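Local coordinates for protein putative zinc protease (Bordetella pertussis, PDB 3IH6) that is probably part of a zinc-dependent metalloendopeptidase of the peptidase M16 family, of which this fragment includes part of the family's inactive domain, at residues E[28-33]-E[82-87]; E[47-52]-E[121-126]; E[55-60]-E[70-75]. One frame throughout, in Å; residues are numbered along the deposited sequence.

Interaction 1. Residues E[28-33]-E[82-87]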
loop_
_atom_site.group_PDB
_atom_site.type_symbol
_atom_site.label_atom_id
_atom_site.label_comp_id
_atom_site.label_asym_id
_atom_site.label_seq_id
_atom_site.Cartn_x
_atom_site.Cartn_y
_atom_site.Cartn_z
ATOM N N ALA E 28 -15.305 -6.729 26.103
ATOM C CA ALA E 28 -14.290 -5.700 26.083
ATOM C C ALA E 28 -14.121 -5.038 27.424
ATOM O O ALA E 28 -15.079 -4.901 28.196
ATOM C CB ALA E 28 -14.611 -4.636 25.006
ATOM N N ALA E 29 -12.887 -4.607 27.686
ATOM C CA ALA E 29 -12.608 -3.696 28.785
ATOM C C ALA E 29 -11.863 -2.414 28.322
ATOM O O ALA E 29 -10.786 -2.480 27.715
ATOM C CB ALA E 29 -11.840 -4.400 29.896
HETATM N N MSE E 30 -12.449 -1.261 28.640
HETATM C CA MSE E 30 -11.866 0.041 28.298
HETATM C C MSE E 30 -11.144 0.713 29.470
HETATM O O MSE E 30 -11.645 0.736 30.600
HETATM C CB MSE E 30 -12.967 0.994 27.818
HETATM C CG MSE E 30 -12.457 2.139 26.958
HETATM SE SE MSE E 30 -12.265 1.435 25.158
HETATM C CE MSE E 30 -14.038 0.541 25.050
ATOM N N TYR E 31 -9.989 1.307 29.163
ATOM C CA TYR E 31 -9.183 2.030 30.120
ATOM C C TYR E 31 -8.746 3.365 29.483
ATOM O O TYR E 31 -8.804 3.528 28.243
ATOM C CB TYR E 31 -7.951 1.208 30.474
ATOM C CG TYR E 31 -8.216 -0.122 31.131
ATOM C CD1 TYR E 31 -8.180 -0.265 32.539
ATOM C CD2 TYR E 31 -8.498 -1.244 30.368
ATOM C CE1 TYR E 31 -8.421 -1.518 33.169
ATOM C CE2 TYR E 31 -8.756 -2.497 30.980
ATOM C CZ TYR E 31 -8.715 -2.622 32.384
ATOM O OH TYR E 31 -8.944 -3.867 32.949
ATOM N N HIS E 32 -8.314 4.326 30.287
ATOM C CA HIS E 32 -7.778 5.572 29.702
ATOM C C HIS E 32 -6.257 5.666 29.558
ATOM O O HIS E 32 -5.529 5.056 30.322
ATOM C CB HIS E 32 -8.375 6.851 30.321
ATOM C CG HIS E 32 -7.871 7.184 31.693
ATOM N ND1 HIS E 32 -8.598 6.906 32.835
ATOM C CD2 HIS E 32 -6.766 7.854 32.107
ATOM C CE1 HIS E 32 -7.952 7.377 33.895
ATOM N NE2 HIS E 32 -6.840 7.959 33.481
ATOM N N LEU E 33 -5.793 6.430 28.569
ATOM C CA LEU E 33 -4.349 6.624 28.340
ATOM C C LEU E 33 -3.805 7.736 29.220
ATOM O O LEU E 33 -4.544 8.648 29.539
ATOM C CB LEU E 33 -4.073 6.994 26.863
ATOM C CG LEU E 33 -4.522 5.986 25.784
ATOM C CD1 LEU E 33 -4.416 6.551 24.378
ATOM C CD2 LEU E 33 -3.795 4.667 25.908
ATOM N N PRO E 82 -11.336 11.673 25.609
ATOM C CA PRO E 82 -10.128 11.093 26.220
ATOM C C PRO E 82 -9.492 9.974 25.395
ATOM O O PRO E 82 -10.199 9.239 24.700
ATOM C CB PRO E 82 -10.656 10.518 27.541
ATOM C CG PRO E 82 -11.891 11.254 27.815
ATOM C CD PRO E 82 -12.516 11.498 26.480
ATOM N N GLY E 83 -8.164 9.863 25.467
ATOM C CA GLY E 83 -7.398 8.768 24.816
ATOM C C GLY E 83 -7.679 7.466 25.547
ATOM O O GLY E 83 -7.710 7.460 26.754
ATOM N N LEU E 84 -7.904 6.381 24.814
ATOM C CA LEU E 84 -8.408 5.132 25.365
ATOM C C LEU E 84 -7.608 3.913 24.943
ATOM O O LEU E 84 -7.097 3.836 23.802
ATOM C CB LEU E 84 -9.883 4.913 25.003
ATOM C CG LEU E 84 -11.015 5.867 25.409
ATOM C CD1 LEU E 84 -12.423 5.365 24.891
ATOM C CD2 LEU E 84 -11.065 6.136 26.933
ATOM N N ALA E 85 -7.466 2.969 25.886
ATOM C CA ALA E 85 -6.859 1.687 25.566
ATOM C C ALA E 85 -8.024 0.732 25.612
ATOM O O ALA E 85 -8.837 0.781 26.551
ATOM C CB ALA E 85 -5.788 1.288 26.583
HETATM N N MSE E 86 -8.106 -0.128 24.600
HETATM C CA MSE E 86 -9.153 -1.097 24.516
HETATM C C MSE E 86 -8.628 -2.530 24.376
HETATM O O MSE E 86 -7.936 -2.853 23.412
HETATM C CB MSE E 86 -10.050 -0.763 23.318
HETATM C CG MSE E 86 -11.247 -1.537 23.329
HETATM SE SE MSE E 86 -12.222 -1.297 21.687
HETATM C CE MSE E 86 -13.764 -2.230 22.326
ATOM N N PHE E 87 -8.988 -3.387 25.328
ATOM C CA PHE E 87 -8.662 -4.796 25.240
ATOM C C PHE E 87 -9.948 -5.568 25.113
ATOM O O PHE E 87 -11.002 -5.157 25.621
ATOM C CB PHE E 87 -7.863 -5.267 26.452
ATOM C CG PHE E 87 -6.585 -4.487 26.663
ATOM C CD1 PHE E 87 -5.445 -4.796 25.939
ATOM C CD2 PHE E 87 -6.545 -3.417 27.544
ATOM C CE1 PHE E 87 -4.288 -4.066 26.101
ATOM C CE2 PHE E 87 -5.340 -2.671 27.734
ATOM C CZ PHE E 87 -4.233 -2.991 27.005
#

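Interaction 2. Residues E[47-52]-E[121-126]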
loop_
_atom_site.group_PDB
_atom_site.type_symbol
_atom_site.label_atom_id
_atom_site.label_comp_id
_atom_site.label_asym_id
_atom_site.label_seq_id
_atom_site.Cartn_x
_atom_site.Cartn_y
_atom_site.Cartn_z
ATOM N N ALA E 47 3.125 -2.085 26.539
ATOM C CA ALA E 47 2.345 -3.034 27.323
ATOM C C ALA E 47 1.200 -3.669 26.542
ATOM O O ALA E 47 0.985 -4.895 26.622
ATOM C CB ALA E 47 1.795 -2.354 28.527
ATOM N N ALA E 48 0.414 -2.853 25.829
ATOM C CA ALA E 48 -0.728 -3.414 25.117
ATOM C C ALA E 48 -0.283 -4.454 24.086
ATOM O O ALA E 48 -0.979 -5.428 23.845
ATOM C CB ALA E 48 -1.577 -2.312 24.491
ATOM N N THR E 49 0.895 -4.275 23.516
ATOM C CA THR E 49 1.449 -5.266 22.580
ATOM C C THR E 49 1.861 -6.531 23.323
ATOM O O THR E 49 1.681 -7.630 22.809
ATOM C CB THR E 49 2.727 -4.732 21.891
ATOM O OG1 THR E 49 2.421 -3.625 21.072
ATOM C CG2 THR E 49 3.397 -5.787 21.032
ATOM N N ILE E 50 2.427 -6.376 24.525
ATOM C CA ILE E 50 2.783 -7.544 25.309
ATOM C C ILE E 50 1.520 -8.307 25.700
ATOM O O ILE E 50 1.528 -9.514 25.700
ATOM C CB ILE E 50 3.561 -7.184 26.582
ATOM C CG1 ILE E 50 4.960 -6.633 26.231
ATOM C CG2 ILE E 50 3.593 -8.406 27.565
ATOM C CD1 ILE E 50 5.625 -5.877 27.390
ATOM N N LEU E 51 0.458 -7.592 26.038
ATOM C CA LEU E 51 -0.800 -8.197 26.481
ATOM C C LEU E 51 -1.618 -8.837 25.398
ATOM O O LEU E 51 -2.351 -9.818 25.647
ATOM C CB LEU E 51 -1.696 -7.146 27.206
ATOM C CG LEU E 51 -0.985 -6.620 28.464
ATOM C CD1 LEU E 51 -1.476 -5.243 28.839
ATOM C CD2 LEU E 51 -1.081 -7.615 29.629
ATOM N N ALA E 52 -1.540 -8.288 24.201
ATOM C CA ALA E 52 -2.578 -8.578 23.213
ATOM C C ALA E 52 -2.106 -9.177 21.925
ATOM O O ALA E 52 -2.892 -9.746 21.220
ATOM C CB ALA E 52 -3.434 -7.305 22.946
ATOM N N LEU E 121 9.433 -7.324 26.768
ATOM C CA LEU E 121 9.670 -5.930 26.470
ATOM C C LEU E 121 10.418 -5.817 25.155
ATOM O O LEU E 121 10.118 -4.929 24.336
ATOM C CB LEU E 121 10.444 -5.205 27.578
ATOM C CG LEU E 121 10.917 -3.772 27.265
ATOM C CD1 LEU E 121 9.778 -2.838 26.888
ATOM C CD2 LEU E 121 11.620 -3.226 28.453
ATOM N N GLU E 122 11.384 -6.698 24.939
ATOM C CA GLU E 122 12.119 -6.643 23.692
ATOM C C GLU E 122 11.191 -7.007 22.527
ATOM O O GLU E 122 11.332 -6.446 21.444
ATOM C CB GLU E 122 13.328 -7.572 23.708
ATOM C CG GLU E 122 14.474 -7.196 24.640
ATOM C CD GLU E 122 14.922 -5.745 24.480
ATOM O OE1 GLU E 122 14.647 -5.108 23.440
ATOM O OE2 GLU E 122 15.565 -5.228 25.418
ATOM N N ARG E 123 10.262 -7.957 22.718
ATOM C CA ARG E 123 9.313 -8.260 21.628
ATOM C C ARG E 123 8.466 -7.008 21.226
ATOM O O ARG E 123 8.369 -6.637 20.044
ATOM C CB ARG E 123 8.421 -9.460 21.967
ATOM C CG ARG E 123 7.191 -9.565 21.050
ATOM C CD ARG E 123 6.367 -10.854 21.197
ATOM N NE ARG E 123 5.797 -11.062 22.525
ATOM C CZ ARG E 123 4.631 -10.572 22.992
ATOM N NH1 ARG E 123 3.861 -9.758 22.270
ATOM N NH2 ARG E 123 4.239 -10.890 24.225
ATOM N N ALA E 124 7.909 -6.330 22.233
ATOM C CA ALA E 124 7.098 -5.143 21.998
ATOM C C ALA E 124 7.926 -3.967 21.477
ATOM O O ALA E 124 7.456 -3.220 20.581
ATOM C CB ALA E 124 6.387 -4.766 23.245
ATOM N N ARG E 125 9.164 -3.848 21.981
ATOM C CA ARG E 125 10.079 -2.790 21.521
ATOM C C ARG E 125 10.451 -2.978 20.066
ATOM O O ARG E 125 10.424 -2.022 19.284
ATOM C CB ARG E 125 11.365 -2.709 22.379
ATOM C CG ARG E 125 12.006 -1.315 22.338
ATOM C CD ARG E 125 13.539 -1.246 22.550
ATOM N NE ARG E 125 14.054 -2.139 23.593
ATOM C CZ ARG E 125 14.101 -1.850 24.890
ATOM N NH1 ARG E 125 14.594 -2.743 25.733
ATOM N NH2 ARG E 125 13.686 -0.680 25.356
ATOM N N SER E 126 10.828 -4.200 19.689
ATOM C CA SER E 126 11.200 -4.444 18.277
ATOM C C SER E 126 10.063 -4.093 17.300
ATOM O O SER E 126 10.284 -3.405 16.285
ATOM C CB SER E 126 11.706 -5.869 18.049
ATOM O OG SER E 126 12.248 -5.988 16.729
HETATM O O HOH W 1 4.432 -2.177 20.577
#

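Interaction 3. Residues E[55-60]-E[70-75]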
loop_
_atom_site.group_PDB
_atom_site.type_symbol
_atom_site.label_atom_id
_atom_site.label_comp_id
_atom_site.label_asym_id
_atom_site.label_seq_id
_atom_site.Cartn_x
_atom_site.Cartn_y
_atom_site.Cartn_z
ATOM N N PRO E 55 0.200 -15.351 19.976
ATOM C CA PRO E 55 -0.139 -16.456 20.888
ATOM C C PRO E 55 0.611 -16.443 22.219
ATOM O O PRO E 55 0.099 -16.988 23.185
ATOM C CB PRO E 55 0.266 -17.676 20.096
ATOM C CG PRO E 55 0.088 -17.252 18.667
ATOM C CD PRO E 55 0.575 -15.857 18.635
ATOM N N SER E 56 1.783 -15.804 22.260
ATOM C CA SER E 56 2.576 -15.577 23.488
ATOM C C SER E 56 2.084 -14.447 24.402
ATOM O O SER E 56 2.571 -14.330 25.535
ATOM C CB SER E 56 4.014 -15.235 23.129
ATOM O OG SER E 56 4.651 -16.349 22.569
ATOM N N SER E 57 1.149 -13.631 23.916
ATOM C CA SER E 57 0.668 -12.467 24.659
ATOM C C SER E 57 -0.089 -12.924 25.936
ATOM O O SER E 57 -0.594 -14.027 25.965
ATOM C CB SER E 57 -0.267 -11.659 23.785
ATOM O OG SER E 57 -1.482 -12.379 23.607
ATOM N N ARG E 58 -0.207 -12.065 26.943
ATOM C CA ARG E 58 -0.785 -12.460 28.230
ATOM C C ARG E 58 -2.260 -12.829 28.037
ATOM O O ARG E 58 -2.708 -13.900 28.475
ATOM C CB ARG E 58 -0.616 -11.358 29.301
ATOM C CG ARG E 58 0.843 -10.976 29.685
ATOM C CD ARG E 58 1.628 -12.205 30.272
ATOM N NE ARG E 58 2.961 -11.897 30.818
ATOM C CZ ARG E 58 3.181 -11.471 32.064
ATOM N NH1 ARG E 58 2.168 -11.260 32.902
ATOM N NH2 ARG E 58 4.409 -11.205 32.472
ATOM N N LEU E 59 -3.010 -11.959 27.362
ATOM C CA LEU E 59 -4.402 -12.243 27.047
ATOM C C LEU E 59 -4.593 -13.564 26.274
ATOM O O LEU E 59 -5.442 -14.396 26.646
ATOM C CB LEU E 59 -5.078 -11.064 26.333
ATOM C CG LEU E 59 -5.228 -9.789 27.187
ATOM C CD1 LEU E 59 -5.705 -8.555 26.342
ATOM C CD2 LEU E 59 -6.178 -10.035 28.314
ATOM N N TYR E 60 -3.842 -13.734 25.197
ATOM C CA TYR E 60 -4.035 -14.906 24.381
ATOM C C TYR E 60 -3.865 -16.145 25.236
ATOM O O TYR E 60 -4.731 -17.012 25.235
ATOM C CB TYR E 60 -3.104 -14.920 23.164
ATOM C CG TYR E 60 -3.391 -16.044 22.158
ATOM C CD1 TYR E 60 -4.109 -15.775 20.986
ATOM C CD2 TYR E 60 -2.907 -17.366 22.358
ATOM C CE1 TYR E 60 -4.393 -16.775 20.037
ATOM C CE2 TYR E 60 -3.175 -18.399 21.389
ATOM C CZ TYR E 60 -3.904 -18.059 20.229
ATOM O OH TYR E 60 -4.172 -18.997 19.280
ATOM N N SER E 70 -11.909 -17.023 21.450
ATOM C CA SER E 70 -11.532 -17.359 20.096
ATOM C C SER E 70 -10.277 -16.591 19.653
ATOM O O SER E 70 -9.488 -17.043 18.825
ATOM C CB SER E 70 -12.717 -16.952 19.198
ATOM O OG SER E 70 -12.594 -17.530 17.952
ATOM N N GLY E 71 -10.118 -15.411 20.216
ATOM C CA GLY E 71 -8.974 -14.561 19.986
ATOM C C GLY E 71 -9.054 -13.389 20.956
ATOM O O GLY E 71 -10.035 -13.272 21.709
ATOM N N VAL E 72 -8.044 -12.515 20.904
ATOM C CA VAL E 72 -7.935 -11.402 21.790
ATOM C C VAL E 72 -7.450 -10.178 21.033
ATOM O O VAL E 72 -6.789 -10.298 20.001
ATOM C CB VAL E 72 -6.984 -11.671 23.021
ATOM C CG1 VAL E 72 -7.456 -12.854 23.845
ATOM C CG2 VAL E 72 -5.473 -11.798 22.607
ATOM N N PHE E 73 -7.745 -8.995 21.570
ATOM C CA PHE E 73 -7.275 -7.768 20.926
ATOM C C PHE E 73 -6.939 -6.684 21.915
ATOM O O PHE E 73 -7.437 -6.678 23.021
ATOM C CB PHE E 73 -8.293 -7.274 19.866
ATOM C CG PHE E 73 -9.646 -6.944 20.425
ATOM C CD1 PHE E 73 -10.646 -7.890 20.435
ATOM C CD2 PHE E 73 -9.926 -5.666 20.920
ATOM C CE1 PHE E 73 -11.876 -7.569 20.954
ATOM C CE2 PHE E 73 -11.148 -5.351 21.427
ATOM C CZ PHE E 73 -12.126 -6.287 21.448
ATOM N N GLY E 74 -6.080 -5.760 21.498
ATOM C CA GLY E 74 -5.604 -4.660 22.333
ATOM C C GLY E 74 -5.174 -3.507 21.428
ATOM O O GLY E 74 -4.322 -3.692 20.543
ATOM N N PHE E 75 -5.756 -2.329 21.650
ATOM C CA PHE E 75 -5.439 -1.106 20.857
ATOM C C PHE E 75 -5.300 0.114 21.757
ATOM O O PHE E 75 -6.062 0.276 22.698
ATOM C CB PHE E 75 -6.542 -0.773 19.822
ATOM C CG PHE E 75 -6.962 -1.921 18.968
ATOM C CD1 PHE E 75 -8.069 -2.697 19.319
ATOM C CD2 PHE E 75 -6.273 -2.226 17.795
ATOM C CE1 PHE E 75 -8.477 -3.768 18.503
ATOM C CE2 PHE E 75 -6.660 -3.301 16.992
ATOM C CZ PHE E 75 -7.764 -4.075 17.354
#

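Interaction 1. Residues E[28-33]-E[82-87]
Strands 26-32 and 84-90 are neighbours in the antiparallel sheet of this M16 inactive domain, and their union pairs most of the inward-facing backbone groups. Ala29 and Phe87 form a hydrogen-bonded pair: Ala29 N gives to Phe87 O at 2.8 Å, lying in that carbonyl's plane, and Phe87 N returns an almost straight bond (173°) to Ala29 O. Tyr31 and Ala85 repeat the scheme, with Tyr31 N approaching Ala85 O nearly along the C=O axis and Ala85 N standing above the plane of the Tyr31 carbonyl. Beyond the strand end, Leu33 N still reaches Gly83 O at 2.8 Å, again from above the carbonyl plane. The non-hydrogen-bonded residues between them turn their backbones outward: Met30 bonds to Thr187 and Met86 to Phe75, so both strands continue the sheet on their far edges.

On the face carrying Met30, Leu84 and Met86, selenomethionine Met30 curls over toward Met86. Its CG is anti to the backbone N, and bends at chi2 (82°) and chi3 shape the chain so that SE rests 3.6 Å from Met86 CB. Met86, fully extended, crosses it obliquely and brings CE to 3.7 Å from Ala28 CB. Trp155 of a second subunit packs on both selenomethionines. The other face holds the rings of Tyr31 and Phe87, which cross at about a right angle, Tyr31 CD2 lying 4.1 Å from Phe87 CD2 at the edge of the Phe87 ring. Tyr31 OH is bonded to Glu109 at the C-terminal end of helix 97-109.

With these backbone groups paired, the side chains are left to apolar packing: one face meets a partner subunit, the other the helices, and Tyr31 keeps a polar partner for its hydroxyl.

Interaction 2. Residues E[47-52]-E[121-126]
Arg123 ties helix 118-136 to helix 39-52, and its path shows how a long side chain can carry a polar tip across to a neighbouring helix. From CB the chain leaves with CG anti to the backbone N and continues extended through CD, straight out from its own helix toward helix 39-52. Across the contact this stem, from CB to NE, has no close partner. The bend at chi3 (61°) turns the guanidinium so that its edge faces two carbonyls. There NH1 donates to Thr49 O at 3.1 Å, reaching that carbonyl from above its plane through a distinctly bent bond. NH2 meets Ile50 O in the guanidinium plane; that bond is weak, 3.4 Å long, but nearly straight at 171°. The tip also lies against Ile50 CA, with NH1 3.9 Å and NH2 3.8 Å from it.

Beside this polar clasp, the segments cross at 114° with their axes 8.7 Å apart, and Ala124 sits at the crossing. Its CB points at the other helix and fits between two residues: Ile50 CG1 touches it at 3.8 Å, while Thr49 CG2, anti to its own backbone N, packs against the same methyl. Ile50 carries on outward, CD1 stretching along to the backbone of Leu121. Thr49 OG1, on the other branch, is held by a water 2.5 Å away, which in turn donates to Ala124 O.

The methyl of Ala124 thus fills the crossing beside Ile50 and Thr49, while the guanidinium bonds two successive main-chain carbonyls of the last turn of helix 39-52, one of the bonds weak. The positive guanidinium would complement the partial negative charge expected at that helix end.

Interaction 3. Residues E[55-60]-E[70-75]
The Tyr60 ring has Pro55 over one face, with Pro55 CA 3.3 Å above the plane and displaced toward the rim, so the chain leading into helix 58-63 folds back across its own aromatic. Phe73, on the far side of strand 71-77, turns its ring from the helix and meets that of Tyr4 in strand 2-6, the planes inclined by about 20°.

Between these rings the contact rests on Val72, which points at the helix. Its CG2, in the crowded position between backbone N and carbonyl carbon, pushes into the first turn: Tyr60 N lies 3.6 Å from it, Leu59 CB 3.8 Å. CG1, anti to the carbonyl carbon, rides on the Leu59 carbonyl. This is a short helix laid on a sheet face, joined to the strand by van der Waals contact, with no hydrogen bond crossing. Its start is fixed by an N-cap: Ser57 OG, turned by chi1 of 71°, accepts from Tyr60 N at 3.2 Å and is also bonded to Thr54 O. At the strand's beginning Ser70 and Gly71 both face Gln90, a classic beta bulge. Leu59 meanwhile extends CD1 toward Phe73 O and packs on Leu104 and Leu108 of helix 97-109.

All three contacts are mostly buried, yet they differ in what binds them. Interaction 1 is held by strand-to-strand backbone bonds and has one face toward another subunit; interaction 2 joins two helices by a side chain gripping main-chain carbonyls; interaction 3 sets a helix against a strand by van der Waals contact, with no hydrogen bond crossing. Phe87 links them, its ring packing on Ala48 and Leu51 of interaction 2 and on Leu59 and Gly74 of interaction 3. Interactions 1 and 3 share the sheet, through its neighbouring strands 84-90 and 71-77. Interactions 2 and 3 meet where Leu51 O probably accepts from Leu59 N, and both border a third subunit.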